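Local coordinates for oligopeptide ABC transporter, periplasmic oligopeptide-binding protein, putative (Thermotoga maritima MSB8, PDB 5IPW) that probably binds oligopeptides in the periplasm as the solute-binding component of an ABC transporter that brings peptides into the cell, at residues V66-S71 with K283-I288; W74-L79 with Q251-E256. All blocks are in the same frame, centred on the assembly; numbering follows the deposited sequence.

Interaction 1 of 2, residues V66-S71 with K283-I288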
loop_
_atom_site.group_PDB
_atom_site.type_symbol
_atom_site.label_atom_id
_atom_site.label_comp_id
_atom_site.label_asym_id
_atom_site.label_seq_id
_atom_site.Cartn_x
_atom_site.Cartn_y
_atom_site.Cartn_z
ATOM N N VAL A 66 -6.462 14.342 15.246
ATOM C CA VAL A 66 -5.430 15.369 15.271
ATOM C C VAL A 66 -4.518 15.231 14.054
ATOM O O VAL A 66 -4.220 14.117 13.620
ATOM C CB VAL A 66 -4.581 15.300 16.570
ATOM C CG1 VAL A 66 -5.448 15.556 17.788
ATOM C CG2 VAL A 66 -3.875 13.964 16.712
ATOM N N TRP A 67 -4.071 16.365 13.516
ATOM C CA TRP A 67 -3.082 16.361 12.423
ATOM C C TRP A 67 -2.018 17.465 12.557
ATOM O O TRP A 67 -2.126 18.369 13.396
ATOM C CB TRP A 67 -3.788 16.447 11.065
ATOM C CG TRP A 67 -4.261 17.819 10.653
ATOM C CD1 TRP A 67 -4.689 18.833 11.463
ATOM C CD2 TRP A 67 -4.386 18.302 9.311
ATOM N NE1 TRP A 67 -5.059 19.920 10.710
ATOM C CE2 TRP A 67 -4.883 19.620 9.385
ATOM C CE3 TRP A 67 -4.124 17.746 8.053
ATOM C CZ2 TRP A 67 -5.119 20.395 8.248
ATOM C CZ3 TRP A 67 -4.357 18.516 6.922
ATOM C CH2 TRP A 67 -4.848 19.829 7.029
ATOM N N LYS A 68 -1.006 17.376 11.701
ATOM C CA LYS A 68 0.119 18.318 11.683
ATOM C C LYS A 68 -0.043 19.444 10.644
ATOM O O LYS A 68 0.945 19.930 10.088
ATOM C CB LYS A 68 1.413 17.543 11.428
ATOM C CG LYS A 68 1.778 16.609 12.570
ATOM C CD LYS A 68 2.979 15.746 12.229
ATOM C CE LYS A 68 3.418 14.937 13.437
ATOM N NZ LYS A 68 4.454 13.941 13.069
ATOM N N GLY A 69 -1.289 19.860 10.400
ATOM C CA GLY A 69 -1.598 20.921 9.444
ATOM C C GLY A 69 -1.454 20.508 7.986
ATOM O O GLY A 69 -1.214 19.332 7.686
ATOM N N PRO A 70 -1.570 21.482 7.065
ATOM C CA PRO A 70 -1.547 21.265 5.613
ATOM C C PRO A 70 -0.486 20.284 5.127
ATOM O O PRO A 70 -0.706 19.562 4.162
ATOM C CB PRO A 70 -1.274 22.663 5.069
ATOM C CG PRO A 70 -1.936 23.567 6.057
ATOM C CD PRO A 70 -1.794 22.902 7.396
ATOM N N SER A 71 0.656 20.275 5.800
ATOM C CA SER A 71 1.710 19.288 5.583
ATOM C C SER A 71 1.200 17.850 5.630
ATOM O O SER A 71 1.693 16.978 4.924
ATOM C CB SER A 71 2.767 19.464 6.675
ATOM O OG SER A 71 3.631 18.348 6.733
ATOM N N LYS A 283 1.366 20.363 17.383
ATOM C CA LYS A 283 2.727 20.803 17.126
ATOM C C LYS A 283 3.714 19.652 16.935
ATOM O O LYS A 283 4.720 19.822 16.252
ATOM C CB LYS A 283 3.189 21.709 18.268
ATOM C CG LYS A 283 4.271 22.700 17.872
ATOM C CD LYS A 283 4.573 23.686 18.992
ATOM C CE LYS A 283 3.412 24.641 19.244
ATOM N NZ LYS A 283 3.808 25.763 20.140
ATOM N N ASN A 284 3.430 18.488 17.523
ATOM C CA ASN A 284 4.405 17.384 17.562
ATOM C C ASN A 284 3.787 16.047 17.955
ATOM O O ASN A 284 2.660 15.997 18.444
ATOM C CB ASN A 284 5.531 17.717 18.557
ATOM C CG ASN A 284 5.004 18.006 19.962
ATOM O OD1 ASN A 284 4.511 17.111 20.647
ATOM N ND2 ASN A 284 5.096 19.261 20.390
ATOM N N ASP A 285 4.555 14.975 17.773
ATOM C CA ASP A 285 4.151 13.627 18.186
ATOM C C ASP A 285 3.679 13.532 19.630
ATOM O O ASP A 285 2.786 12.737 19.937
ATOM C CB ASP A 285 5.306 12.639 18.016
ATOM C CG ASP A 285 5.553 12.264 16.570
ATOM O OD1 ASP A 285 4.662 12.496 15.717
ATOM O OD2 ASP A 285 6.645 11.722 16.294
ATOM N N GLU A 286 4.285 14.328 20.511
ATOM C CA GLU A 286 4.032 14.225 21.945
ATOM C C GLU A 286 2.661 14.761 22.335
ATOM O O GLU A 286 2.017 14.215 23.219
ATOM C CB GLU A 286 5.145 14.914 22.758
ATOM C CG GLU A 286 6.474 14.158 22.761
ATOM C CD GLU A 286 7.253 14.277 21.461
ATOM O OE1 GLU A 286 7.162 15.331 20.790
ATOM O OE2 GLU A 286 7.967 13.311 21.112
ATOM N N VAL A 287 2.201 15.814 21.675
ATOM C CA VAL A 287 0.814 16.263 21.857
ATOM C C VAL A 287 -0.167 15.181 21.355
ATOM O O VAL A 287 -1.250 15.001 21.913
ATOM C CB VAL A 287 0.537 17.594 21.126
ATOM C CG1 VAL A 287 -0.901 18.053 21.349
ATOM C CG2 VAL A 287 1.498 18.674 21.600
ATOM N N ILE A 288 0.222 14.455 20.311
ATOM C CA ILE A 288 -0.610 13.385 19.761
ATOM C C ILE A 288 -0.792 12.262 20.782
ATOM O O ILE A 288 -1.901 11.763 20.992
ATOM C CB ILE A 288 -0.014 12.817 18.449
ATOM C CG1 ILE A 288 -0.079 13.875 17.340
ATOM C CG2 ILE A 288 -0.754 11.559 18.009
ATOM C CD1 ILE A 288 0.742 13.545 16.110
#
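K68, the first residue after strand 62-67, reaches D285 in the first turn of helix 285-293. Its CB leaves the backbone to the side of the helix, and CG stands opposite the residue's own carbonyl carbon (chi1 -67°). From there CG and CD run on in an extended chain that carries the ammonium group to the helix start. CE lies 3.6 Å from D285 OD1 and 4.0 Å from I288 CD1, the lysine chain crossing the isoleucine nearly at a right angle. At the tip, NZ forms a salt bridge with D285 OD1 at 3.0 Å, approaching on the syn side but 34° out of the carboxylate plane. Beside this charged pair, V66 CG2 meets I288 CG1 at 3.8 Å, a buried apolar contact. N284 is the N-cap: its OD1 accepts from V287 N at 2.8 Å and, weakly, from E286 N. The acidic D285 would suit the positive end of the helix dipole as well as the lysine. The motif is a beta-alpha unit: strand 276-281 turns through residues 282-284 into helix 285-293, whose N-capped first turn packs on the end of the neighbouring parallel strand 62-67, outermost in the mixed sheet.

Interaction 2 of 2, residues W74-L79 with Q251-E256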
loop_
_atom_site.group_PDB
_atom_site.type_symbol
_atom_site.label_atom_id
_atom_site.label_comp_id
_atom_site.label_asym_id
_atom_site.label_seq_id
_atom_site.Cartn_x
_atom_site.Cartn_y
_atom_site.Cartn_z
ATOM N N TRP A 74 -2.057 13.940 3.155
ATOM C CA TRP A 74 -2.440 12.590 2.728
ATOM C C TRP A 74 -3.156 11.765 3.784
ATOM O O TRP A 74 -3.769 10.751 3.465
ATOM C CB TRP A 74 -1.227 11.835 2.206
ATOM C CG TRP A 74 -0.622 12.554 1.073
ATOM C CD1 TRP A 74 0.555 13.230 1.074
ATOM C CD2 TRP A 74 -1.193 12.736 -0.227
ATOM N NE1 TRP A 74 0.773 13.802 -0.153
ATOM C CE2 TRP A 74 -0.286 13.515 -0.972
ATOM C CE3 TRP A 74 -2.374 12.301 -0.841
ATOM C CZ2 TRP A 74 -0.519 13.870 -2.301
ATOM C CZ3 TRP A 74 -2.608 12.656 -2.162
ATOM C CH2 TRP A 74 -1.683 13.432 -2.877
ATOM N N GLY A 75 -3.078 12.195 5.034
ATOM C CA GLY A 75 -3.874 11.595 6.086
ATOM C C GLY A 75 -5.347 11.873 5.891
ATOM O O GLY A 75 -6.185 11.018 6.159
ATOM N N ILE A 76 -5.661 13.080 5.434
ATOM C CA ILE A 76 -7.035 13.447 5.133
ATOM C C ILE A 76 -7.457 12.707 3.873
ATOM O O ILE A 76 -8.503 12.087 3.847
ATOM C CB ILE A 76 -7.199 14.957 4.887
ATOM C CG1 ILE A 76 -6.700 15.781 6.084
ATOM C CG2 ILE A 76 -8.649 15.298 4.576
ATOM C CD1 ILE A 76 -7.427 15.537 7.385
ATOM N N SER A 77 -6.627 12.768 2.837
ATOM C CA SER A 77 -6.923 12.077 1.583
ATOM C C SER A 77 -7.314 10.616 1.799
ATOM O O SER A 77 -8.280 10.145 1.214
ATOM C CB SER A 77 -5.738 12.125 0.622
ATOM O OG SER A 77 -6.047 11.400 -0.559
ATOM N N LYS A 78 -6.574 9.920 2.657
ATOM C CA LYS A 78 -6.815 8.505 2.908
ATOM C C LYS A 78 -8.059 8.211 3.756
ATOM O O LYS A 78 -8.458 7.058 3.872
ATOM C CB LYS A 78 -5.578 7.871 3.524
ATOM C CG LYS A 78 -4.449 7.751 2.521
ATOM C CD LYS A 78 -3.139 7.371 3.180
ATOM C CE LYS A 78 -2.072 7.070 2.143
ATOM N NZ LYS A 78 -0.712 6.980 2.746
ATOM N N LEU A 79 -8.666 9.241 4.344
ATOM C CA LEU A 79 -10.004 9.114 4.933
ATOM C C LEU A 79 -11.090 9.280 3.888
ATOM O O LEU A 79 -12.170 8.713 4.011
ATOM C CB LEU A 79 -10.240 10.178 6.005
ATOM C CG LEU A 79 -9.380 10.101 7.260
ATOM C CD1 LEU A 79 -9.876 11.127 8.268
ATOM C CD2 LEU A 79 -9.410 8.704 7.856
ATOM N N GLN A 251 -7.042 26.106 13.457
ATOM C CA GLN A 251 -6.622 25.052 14.382
ATOM C C GLN A 251 -7.537 23.831 14.295
ATOM O O GLN A 251 -7.099 22.715 14.553
ATOM C CB GLN A 251 -6.495 25.562 15.825
ATOM C CG GLN A 251 -7.792 25.734 16.604
ATOM C CD GLN A 251 -7.579 25.655 18.112
ATOM O OE1 GLN A 251 -6.689 24.944 18.592
ATOM N NE2 GLN A 251 -8.406 26.374 18.868
ATOM N N PHE A 252 -8.798 24.056 13.931
ATOM C CA PHE A 252 -9.735 22.970 13.655
ATOM C C PHE A 252 -10.098 22.910 12.167
ATOM O O PHE A 252 -10.827 23.759 11.657
ATOM C CB PHE A 252 -10.975 23.099 14.540
ATOM C CG PHE A 252 -10.665 22.987 16.002
ATOM C CD1 PHE A 252 -10.150 21.804 16.519
ATOM C CD2 PHE A 252 -10.844 24.068 16.857
ATOM C CE1 PHE A 252 -9.837 21.695 17.863
ATOM C CE2 PHE A 252 -10.530 23.966 18.204
ATOM C CZ PHE A 252 -10.028 22.777 18.709
ATOM N N TYR A 253 -9.544 21.911 11.483
ATOM C CA TYR A 253 -9.871 21.630 10.086
ATOM C C TYR A 253 -11.071 20.691 10.063
ATOM O O TYR A 253 -10.978 19.550 10.521
ATOM C CB TYR A 253 -8.675 20.992 9.388
ATOM C CG TYR A 253 -8.892 20.682 7.927
ATOM C CD1 TYR A 253 -9.348 21.656 7.045
ATOM C CD2 TYR A 253 -8.610 19.415 7.416
ATOM C CE1 TYR A 253 -9.532 21.373 5.702
ATOM C CE2 TYR A 253 -8.788 19.126 6.077
ATOM C CZ TYR A 253 -9.253 20.106 5.227
ATOM O OH TYR A 253 -9.436 19.811 3.895
ATOM N N ILE A 254 -12.200 21.177 9.555
ATOM C CA ILE A 254 -13.459 20.441 9.653
ATOM C C ILE A 254 -13.965 19.936 8.308
ATOM O O ILE A 254 -14.059 20.700 7.341
ATOM C CB ILE A 254 -14.561 21.285 10.320
ATOM C CG1 ILE A 254 -14.094 21.731 11.719
ATOM C CG2 ILE A 254 -15.856 20.483 10.414
ATOM C CD1 ILE A 254 -15.067 22.618 12.472
ATOM N N LEU A 255 -14.293 18.641 8.270
ATOM C CA LEU A 255 -14.983 18.037 7.129
ATOM C C LEU A 255 -16.441 17.794 7.483
ATOM O O LEU A 255 -16.751 17.339 8.571
ATOM C CB LEU A 255 -14.334 16.723 6.718
ATOM C CG LEU A 255 -12.820 16.723 6.547
ATOM C CD1 LEU A 255 -12.315 15.301 6.525
ATOM C CD2 LEU A 255 -12.388 17.447 5.288
ATOM N N GLU A 256 -17.330 18.123 6.558
ATOM C CA GLU A 256 -18.758 17.922 6.737
ATOM C C GLU A 256 -19.231 16.850 5.758
ATOM O O GLU A 256 -18.674 16.679 4.667
ATOM C CB GLU A 256 -19.505 19.235 6.493
ATOM C CG GLU A 256 -20.996 19.183 6.763
ATOM C CD GLU A 256 -21.679 20.526 6.548
ATOM O OE1 GLU A 256 -22.303 21.034 7.503
ATOM O OE2 GLU A 256 -21.597 21.075 5.431
#
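I76 meets Y253 with both of its branches and L255 with one, in a buried contact made entirely of side chains. Its CG1 lies at the edge of the tyrosine ring, near the ring plane, 3.9 Å from Y253 CE2. CD1 is 4.1 Å from Y253 CD2. I76 CG2 is also 4.1 Å from Y253 CE2, and it stands 4.2 Å from L255 CD1. A chi1 of -57° places CG1 beside the backbone N and CG2 anti to it, so that the two branches straddle the CE2 corner of the ring and CG2 alone reaches L255.

On the strand, Y253 and L255 are two residues apart, so both project from one face of the sheet toward helix 73-80. The tyrosine ring swings opposite its own backbone N (chi1 -179°). Its far end is fixed by a hydrogen bond from OH to the carbonyl O of L231, and its ring stacks with W67, which also touches I76. L255 is packed against V277 of strand 276-281 and against W242 and P244. The strand itself is held on both flanks: Y253 and L255 pair with H279 and V277 through backbone hydrogen bonds, while I254 and E256 pair with I245 and K243. H279 in turn touches both I76 and L79 of the helix. L79 extends the helix's apolar side toward W63 and R65 of strand 62-67, whereas K78 forms a salt bridge with D616 through NZ.

No hydrogen bond joins the two segments, so their fit rests on shape and on exclusion of water. The one polar atom of the tyrosine side chain, OH, bonds to L231 O, so burying the ring against I76 costs no hydrogen bond there.

Both interactions pack a helix against the same mixed sheet. Interaction 2 is the core contact: its three touching residues are all buried, and the touching atoms are all carbon, on a sheet face covered by helix 73-80. Interaction 1 is partly buried and mixed, with a valine–isoleucine pair inside and a lysine–aspartate salt bridge in partly exposed surroundings. A short loop, 68-72, joins strand 62-67 to helix 73-80, so the first segments of the two contacts are close neighbours in sequence. W67 joins them physically: its CZ3 lies 3.7 Å from I76 CG1, and its CZ2 is equally close to Y253 CD2. The centres of the two contacts are about 12 Å apart.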